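Local coordinates for tetracycline repressor protein class G (Acinetobacter baumannii, PDB 6RX9) that represses the tetracycline resistance gene as a helix-turn-helix dimer on its operator, and loses affinity for that DNA when tetracycline binds, at the interface of chains A and B. Coordinates in Å, arbitrary orientation; residue numbers count along the deposited sequence, not the author numbering. Chains: chain A/B, Tetracycline repressor protein class G.

Contact 1: the interface of chains A and B. Residues chain A 194, 197-198, 201; chain B 198, 201.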
ATOM      1  N   SER A 194      -8.812   4.135  14.651  1.00 32.94           N
ATOM      2  CA  SER A 194      -8.663   2.768  15.215  1.00 32.54           C
ATOM      3  C   SER A 194      -7.181   2.469  15.470  1.00 32.37           C
ATOM      4  O   SER A 194      -6.851   1.989  16.566  1.00 32.18           O
ATOM      5  CB  SER A 194      -9.291   1.733  14.318  1.00 32.36           C
ATOM      6  OG  SER A 194     -10.691   1.954  14.212  1.00 32.80           O
ATOM      7  N   ALA A 197      -5.986   4.756  18.430  1.00 35.42           N
ATOM      8  CA  ALA A 197      -6.655   4.262  19.660  1.00 36.39           C
ATOM      9  C   ALA A 197      -5.946   2.995  20.159  1.00 36.68           C
ATOM     10  O   ALA A 197      -5.774   2.856  21.385  1.00 37.38           O
ATOM     11  CB  ALA A 197      -8.119   4.005  19.399  1.00 36.41           C
ATOM     12  N   GLY A 198      -5.554   2.107  19.239  1.00 35.71           N
ATOM     13  CA  GLY A 198      -4.828   0.856  19.535  1.00 36.31           C
ATOM     14  C   GLY A 198      -3.442   1.103  20.108  1.00 37.10           C
ATOM     15  O   GLY A 198      -3.032   0.332  20.995  1.00 37.56           O
ATOM     16  N   ARG A 201      -2.798   1.643  24.189  1.00 50.22           N
ATOM     17  CA  ARG A 201      -2.667   0.485  25.121  1.00 52.25           C
ATOM     18  C   ARG A 201      -1.340  -0.249  24.878  1.00 52.11           C
ATOM     19  O   ARG A 201      -0.808  -0.812  25.851  1.00 53.50           O
ATOM     20  CB  ARG A 201      -3.823  -0.522  25.001  1.00 53.63           C
ATOM     21  CG  ARG A 201      -4.926  -0.176  24.007  1.00 53.86           C
ATOM     22  CD  ARG A 201      -6.020   0.685  24.614  1.00 55.45           C
ATOM     23  NE  ARG A 201      -6.447   1.785  23.756  1.00 55.92           N
ATOM     24  CZ  ARG A 201      -7.348   2.707  24.094  1.00 56.99           C
ATOM     25  NH1 ARG A 201      -7.937   2.670  25.279  1.00 58.23           N
ATOM     26  NH2 ARG A 201      -7.656   3.672  23.243  1.00 56.66           N
TER
ATOM     27  N   GLY B 198      -7.898  -1.078  18.582  1.00 35.53           N
ATOM     28  CA  GLY B 198      -8.610   0.186  18.319  1.00 35.35           C
ATOM     29  C   GLY B 198     -10.066  -0.030  17.945  1.00 35.42           C
ATOM     30  O   GLY B 198     -10.893   0.826  18.306  1.00 35.19           O
ATOM     31  N   ARG B 201     -13.212  -0.236  20.795  1.00 48.69           N
ATOM     32  CA  ARG B 201     -13.898   0.945  21.385  1.00 50.38           C
ATOM     33  C   ARG B 201     -14.647   1.730  20.297  1.00 49.03           C
ATOM     34  O   ARG B 201     -15.582   2.464  20.666  1.00 50.09           O
ATOM     35  CB  ARG B 201     -12.899   1.813  22.164  1.00 52.51           C
ATOM     36  CG  ARG B 201     -11.518   1.967  21.537  1.00 53.37           C
ATOM     37  CD  ARG B 201     -10.382   1.901  22.548  1.00 55.56           C
ATOM     38  NE  ARG B 201      -9.608   0.660  22.469  1.00 56.56           N
ATOM     39  CZ  ARG B 201      -9.607  -0.328  23.370  1.00 58.75           C
ATOM     40  NH1 ARG B 201     -10.353  -0.261  24.463  1.00 60.19           N
ATOM     41  NH2 ARG B 201      -8.849  -1.394  23.167  1.00 58.89           N
TER
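Helix 185-202 of chain A crosses helix 184-202 of chain B where A:Gly198 faces B:Gly198, with 4.0 Å between A:Gly198 CA and B:Gly198 CA. Lacking side chains, the two glycines let the helix backbones touch directly. On the same crossing, A:Ala197 rests its CB methyl 4.0 Å from B:Gly198 CA.

One turn further on, A:Arg201 and B:Arg201 run past each other in opposite directions and stack, their guanidinium planes 10° apart. B:Arg201 NE sits over the centre of the A:Arg201 guanidinium, and the nearest approach of the two arginines is 3.3 Å, from A:Arg201 NH2 to B:Arg201 CD. A:Arg201 has CG almost eclipsing the backbone N (chi1 -2°), probably a strained setting, while B:Arg201 has CG between the backbone N and the carbonyl carbon (chi1 39°); the pair is therefore not exactly two-fold symmetric.

A:Arg201 folds back on its own helix and grips the carbonyl oxygen of A:Ala197 side-on with two hydrogen bonds, from NE at 2.7 Å and NH2 at 2.8 Å to A:Ala197 O; both nitrogens approach from one face of the carbonyl plane, tilted from it. The acceptor lies in the guanidinium plane, which fixes the rotation of the stacked group. This carbonyl and the negative helix end probably ease the proximity of two positive charges. The site lies near the C-termini of both chains, in the last turns of the helices that contribute to the TetR dimer four-helix bundle, remote from the DNA-binding heads.

Contact 2: the interface of chains A and B. Residues chain A 110, 114, 118; chain B 169, 171-172.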
ATOM      1  N   PHE A 110      17.299  11.585   8.772  1.00 63.23           N
ATOM      2  CA  PHE A 110      17.705  10.964  10.061  1.00 64.06           C
ATOM      3  C   PHE A 110      17.422  11.931  11.217  1.00 63.03           C
ATOM      4  O   PHE A 110      17.026  11.462  12.301  1.00 62.92           O
ATOM      5  CB  PHE A 110      19.176  10.540  10.013  1.00 66.82           C
ATOM      6  CG  PHE A 110      19.475   9.450   9.013  1.00 67.63           C
ATOM      7  CD1 PHE A 110      19.016   8.156   9.218  1.00 67.67           C
ATOM      8  CD2 PHE A 110      20.209   9.716   7.867  1.00 68.26           C
ATOM      9  CE1 PHE A 110      19.289   7.154   8.299  1.00 67.81           C
ATOM     10  CE2 PHE A 110      20.480   8.712   6.949  1.00 68.35           C
ATOM     11  CZ  PHE A 110      20.020   7.434   7.167  1.00 67.87           C
ATOM     12  N   GLU A 114      14.691  10.976  14.152  1.00 49.86           N
ATOM     13  CA  GLU A 114      15.121  10.982  15.577  1.00 50.79           C
ATOM     14  C   GLU A 114      14.196  11.893  16.391  1.00 49.71           C
ATOM     15  O   GLU A 114      13.770  11.462  17.478  1.00 49.61           O
ATOM     16  CB  GLU A 114      16.581  11.417  15.711  1.00 53.03           C
ATOM     17  CG  GLU A 114      17.070  11.415  17.150  1.00 55.28           C
ATOM     18  CD  GLU A 114      18.555  11.160  17.345  1.00 57.46           C
ATOM     19  OE1 GLU A 114      19.240  10.836  16.356  1.00 57.66           O
ATOM     20  OE2 GLU A 114      19.021  11.282  18.495  1.00 59.76           O
ATOM     21  N   ARG A 118      12.042  10.370  19.379  1.00 45.56           N
ATOM     22  CA  ARG A 118      12.335  10.921  20.732  1.00 47.79           C
ATOM     23  C   ARG A 118      11.061  11.542  21.325  1.00 46.94           C
ATOM     24  O   ARG A 118      10.854  11.394  22.545  1.00 47.86           O
ATOM     25  CB  ARG A 118      13.492  11.924  20.680  1.00 49.96           C
ATOM     26  CG  ARG A 118      14.872  11.279  20.632  1.00 51.72           C
ATOM     27  CD  ARG A 118      15.969  12.273  20.952  1.00 54.34           C
ATOM     28  NE  ARG A 118      17.316  11.746  20.760  1.00 55.94           N
ATOM     29  CZ  ARG A 118      17.986  10.996  21.635  1.00 57.91           C
ATOM     30  NH1 ARG A 118      17.439  10.641  22.787  1.00 58.60           N
ATOM     31  NH2 ARG A 118      19.213  10.594  21.349  1.00 59.37           N
TER
ATOM     32  N   SER B 169      22.934   8.899  13.631  1.00 84.26           N
ATOM     33  CA  SER B 169      23.471   9.068  15.008  1.00 85.79           C
ATOM     34  C   SER B 169      23.669   7.698  15.666  1.00 85.43           C
ATOM     35  O   SER B 169      23.137   6.700  15.137  1.00 83.36           O
ATOM     36  CB  SER B 169      22.566   9.941  15.839  1.00 84.71           C
ATOM     37  OG  SER B 169      21.314   9.308  16.062  1.00 81.63           O
ATOM     38  N   PHE B 171      22.410   6.769  18.605  1.00 82.63           N
ATOM     39  CA  PHE B 171      21.042   6.443  19.093  1.00 79.47           C
ATOM     40  C   PHE B 171      20.279   5.656  18.019  1.00 76.65           C
ATOM     41  O   PHE B 171      19.756   4.571  18.338  1.00 75.18           O
ATOM     42  CB  PHE B 171      20.294   7.723  19.480  1.00 78.61           C
ATOM     43  CG  PHE B 171      18.847   7.525  19.856  1.00 75.50           C
ATOM     44  CD1 PHE B 171      18.491   7.169  21.148  1.00 75.37           C
ATOM     45  CD2 PHE B 171      17.840   7.699  18.919  1.00 72.84           C
ATOM     46  CE1 PHE B 171      17.159   6.987  21.492  1.00 72.84           C
ATOM     47  CE2 PHE B 171      16.509   7.515  19.264  1.00 70.35           C
ATOM     48  CZ  PHE B 171      16.171   7.161  20.551  1.00 70.46           C
ATOM     49  N   LEU B 172      20.223   6.191  16.794  1.00 76.09           N
ATOM     50  CA  LEU B 172      19.465   5.612  15.649  1.00 73.76           C
ATOM     51  C   LEU B 172      20.091   4.279  15.217  1.00 74.10           C
ATOM     52  O   LEU B 172      19.329   3.312  15.028  1.00 71.89           O
ATOM     53  CB  LEU B 172      19.443   6.601  14.478  1.00 73.85           C
ATOM     54  CG  LEU B 172      18.214   7.505  14.383  1.00 71.99           C
ATOM     55  CD1 LEU B 172      18.293   8.384  13.143  1.00 72.29           C
ATOM     56  CD2 LEU B 172      16.928   6.691  14.370  1.00 69.09           C
TER
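This is a peripheral part of the homodimer interface, mixing polar and aromatic contacts, that ties helix 110-122 of chain A to the start of helix 170-182 of chain B and so adds to the grip of one subunit on the other. The B:Ser169 hydroxyl OG donates a hydrogen bond of 2.6 Å to A:Glu114 OE1, arriving on the syn side but 23° out of the carboxylate plane. A:Glu114 reaches over with CG anti to the backbone N (chi1 -179°) and an extended chain.

Its other oxygen is engaged within chain A: A:Arg118 clasps A:Glu114 OE2 side-on, with NE and NH2 each 2.9 Å from that atom, as a salt bridge. The carboxylate is thus held at both oxygens and in turn positions the arginine over the ring of B:Phe171. There the guanidinium and ring planes are 28° apart, and A:Arg118 NH2 lies 3.8 Å from the B:Phe171 ring centroid, a cation-pi contact. The carboxylate lies above the same face, beyond the rim near B:Phe171 CD2, with A:Glu114 CD 3.9 Å from that carbon.

Towards the beginning of the A helix, B:Leu172 lays its CD1 methyl 3.9 Å from A:Phe110 CB and 3.4 Å from the backbone oxygen A:Phe110 O.

Contact 3: the interface of chains A and B. Residues chain A 175, 179, 182, 186-187; chain B 128, 131-132.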
ATOM      1  N   LEU A 175     -27.050  -0.818   2.020  1.00 61.09           N
ATOM      2  CA  LEU A 175     -25.804  -0.584   2.806  1.00 59.67           C
ATOM      3  C   LEU A 175     -24.680  -0.161   1.853  1.00 59.81           C
ATOM      4  O   LEU A 175     -24.068   0.900   2.091  1.00 59.11           O
ATOM      5  CB  LEU A 175     -25.425  -1.858   3.569  1.00 58.36           C
ATOM      6  CG  LEU A 175     -24.055  -1.841   4.252  1.00 55.94           C
ATOM      7  CD1 LEU A 175     -23.949  -0.690   5.240  1.00 55.26           C
ATOM      8  CD2 LEU A 175     -23.773  -3.164   4.946  1.00 55.26           C
ATOM      9  N   LEU A 179     -22.604   3.645   1.414  1.00 70.61           N
ATOM     10  CA  LEU A 179     -21.129   3.701   1.625  1.00 68.98           C
ATOM     11  C   LEU A 179     -20.463   4.477   0.482  1.00 69.55           C
ATOM     12  O   LEU A 179     -19.741   5.453   0.776  1.00 68.80           O
ATOM     13  CB  LEU A 179     -20.573   2.274   1.703  1.00 67.69           C
ATOM     14  CG  LEU A 179     -20.832   1.534   3.016  1.00 67.18           C
ATOM     15  CD1 LEU A 179     -20.595   0.041   2.852  1.00 66.82           C
ATOM     16  CD2 LEU A 179     -19.965   2.092   4.134  1.00 65.76           C
ATOM     17  N   ASP A 182     -21.405   8.556   0.035  0.80 73.38           N
ATOM     18  CA  ASP A 182     -21.114   9.491   1.160  0.80 72.61           C
ATOM     19  C   ASP A 182     -19.635   9.915   1.160  0.80 69.98           C
ATOM     20  O   ASP A 182     -19.325  10.912   1.842  0.80 70.13           O
ATOM     21  CB  ASP A 182     -21.552   8.905   2.507  0.80 72.82           C
ATOM     22  CG  ASP A 182     -20.813   7.650   2.940  0.80 71.46           C
ATOM     23  OD1 ASP A 182     -19.573   7.625   2.825  0.80 70.50           O
ATOM     24  OD2 ASP A 182     -21.486   6.708   3.402  0.80 72.44           O
ATOM     25  N   ALA A 186     -14.631   9.243   5.486  1.00 43.70           N
ATOM     26  CA  ALA A 186     -15.190   8.589   6.695  1.00 42.31           C
ATOM     27  C   ALA A 186     -14.486   7.247   6.935  1.00 39.55           C
ATOM     28  O   ALA A 186     -14.068   6.996   8.077  1.00 38.75           O
ATOM     29  CB  ALA A 186     -16.687   8.418   6.565  1.00 43.53           C
ATOM     30  N   ALA A 187     -14.345   6.427   5.888  1.00 38.18           N
ATOM     31  CA  ALA A 187     -13.675   5.105   5.928  1.00 36.22           C
ATOM     32  C   ALA A 187     -12.207   5.285   6.332  1.00 34.30           C
ATOM     33  O   ALA A 187     -11.745   4.568   7.239  1.00 32.96           O
ATOM     34  CB  ALA A 187     -13.797   4.414   4.590  1.00 36.41           C
TER
ATOM     35  N   LYS B 128     -21.769  -0.212   8.732  1.00 39.45           N
ATOM     36  CA  LYS B 128     -20.773   0.589   7.966  1.00 39.04           C
ATOM     37  C   LYS B 128     -19.376   0.333   8.542  1.00 36.89           C
ATOM     38  O   LYS B 128     -18.428   0.191   7.751  1.00 35.82           O
ATOM     39  CB  LYS B 128     -21.100   2.085   8.014  1.00 40.85           C
ATOM     40  CG  LYS B 128     -22.383   2.493   7.304  1.00 43.54           C
ATOM     41  CD  LYS B 128     -22.363   3.912   6.764  1.00 44.76           C
ATOM     42  CE  LYS B 128     -22.173   4.964   7.836  1.00 45.51           C
ATOM     43  NZ  LYS B 128     -22.323   6.332   7.283  1.00 46.98           N
ATOM     44  N   VAL B 131     -17.736  -2.971   7.460  1.00 31.98           N
ATOM     45  CA  VAL B 131     -17.151  -2.834   6.092  1.00 31.69           C
ATOM     46  C   VAL B 131     -15.840  -2.046   6.205  1.00 30.70           C
ATOM     47  O   VAL B 131     -14.836  -2.487   5.615  1.00 29.88           O
ATOM     48  CB  VAL B 131     -18.138  -2.175   5.108  1.00 32.57           C
ATOM     49  CG1 VAL B 131     -17.480  -1.878   3.766  1.00 32.20           C
ATOM     50  CG2 VAL B 131     -19.387  -3.024   4.915  1.00 33.89           C
ATOM     51  N   TRP B 132     -15.848  -0.930   6.939  1.00 30.67           N
ATOM     52  CA  TRP B 132     -14.660  -0.049   7.105  1.00 30.18           C
ATOM     53  C   TRP B 132     -13.517  -0.829   7.764  1.00 29.37           C
ATOM     54  O   TRP B 132     -12.367  -0.648   7.337  1.00 29.01           O
ATOM     55  CB  TRP B 132     -15.011   1.220   7.892  1.00 30.86           C
ATOM     56  CG  TRP B 132     -15.949   2.154   7.190  1.00 31.97           C
ATOM     57  CD1 TRP B 132     -16.261   2.179   5.860  1.00 32.57           C
ATOM     58  CD2 TRP B 132     -16.684   3.236   7.789  1.00 33.13           C
ATOM     59  NE1 TRP B 132     -17.149   3.187   5.597  1.00 33.73           N
ATOM     60  CE2 TRP B 132     -17.424   3.854   6.759  1.00 33.91           C
ATOM     61  CE3 TRP B 132     -16.792   3.734   9.092  1.00 33.74           C
ATOM     62  CZ2 TRP B 132     -18.259   4.946   6.998  1.00 35.44           C
ATOM     63  CZ3 TRP B 132     -17.620   4.810   9.328  1.00 34.94           C
ATOM     64  CH2 TRP B 132     -18.346   5.402   8.293  1.00 35.65           C
TER
HETATM   65  O   HOH W   1     -18.158   5.099   3.195  1.00 53.92           O
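A largely apolar part of the homodimer interface, this contact wedges the indole of B:Trp132 and its neighbours against two successive helices of chain A, and helps hold the subunits together. A:Ala187 lies over one face of B:Trp132, its CA 3.8 Å from the centroid of the five-membered ring in a CH-pi contact, while its CB approaches B:Trp132 CD1 at 3.6 Å. A:Ala186 extends the cover towards the six-membered ring, with CB 3.8 Å from B:Trp132 CZ2. On the opposite face, the backbone oxygen of B:Lys128, from the previous turn of the same helix, lies above the ring toward its rim.

A:Leu179 divides its branches. CD1 meets B:Val131 tip to tip, 3.8 Å from B:Val131 CG1, whereas CD2 touches both B:Trp132 NE1 and the methylenes of B:Lys128. The indole nitrogen B:Trp132 NE1 is 3.2 Å from water 1, which is also hydrogen-bonded to A:Leu179 O and to A:Asp182 OD1, each at 2.9 Å. This water therefore links the subunits and gives the indole N-H a polar partner.

B:Lys128 bends at chi3 (-61°) as its chain passes A:Leu179, bringing NZ towards the A:Asp182 carboxylate; the salt bridge is long, at 4.0 Å between B:Lys128 NZ and A:Asp182 OD2. Chain B contributes the first turns of its long helix 127-153, and chain A the middle and end of helix 170-182 together with the first turn of helix 185-202, flanking the short turn that joins the two.

Between the centres of their C-alpha atoms, contact 1 lies about 27 Å from contact 2 and 19 Å from contact 3, while contacts 2 and 3 are about 39 Å apart. Helix 185-202 of chain A joins contacts 1 and 3, entering contact 3 with its first turn and contact 1 with its last ones. Helix 170-182 serves contacts 2 and 3, from chain B at its start in one and from chain A further along in the other. Contact 1, where like residues meet, lies at the two-fold axis, while contacts 2 and 3 each recur with the chains exchanged, which probably keeps the DNA-binding heads in register.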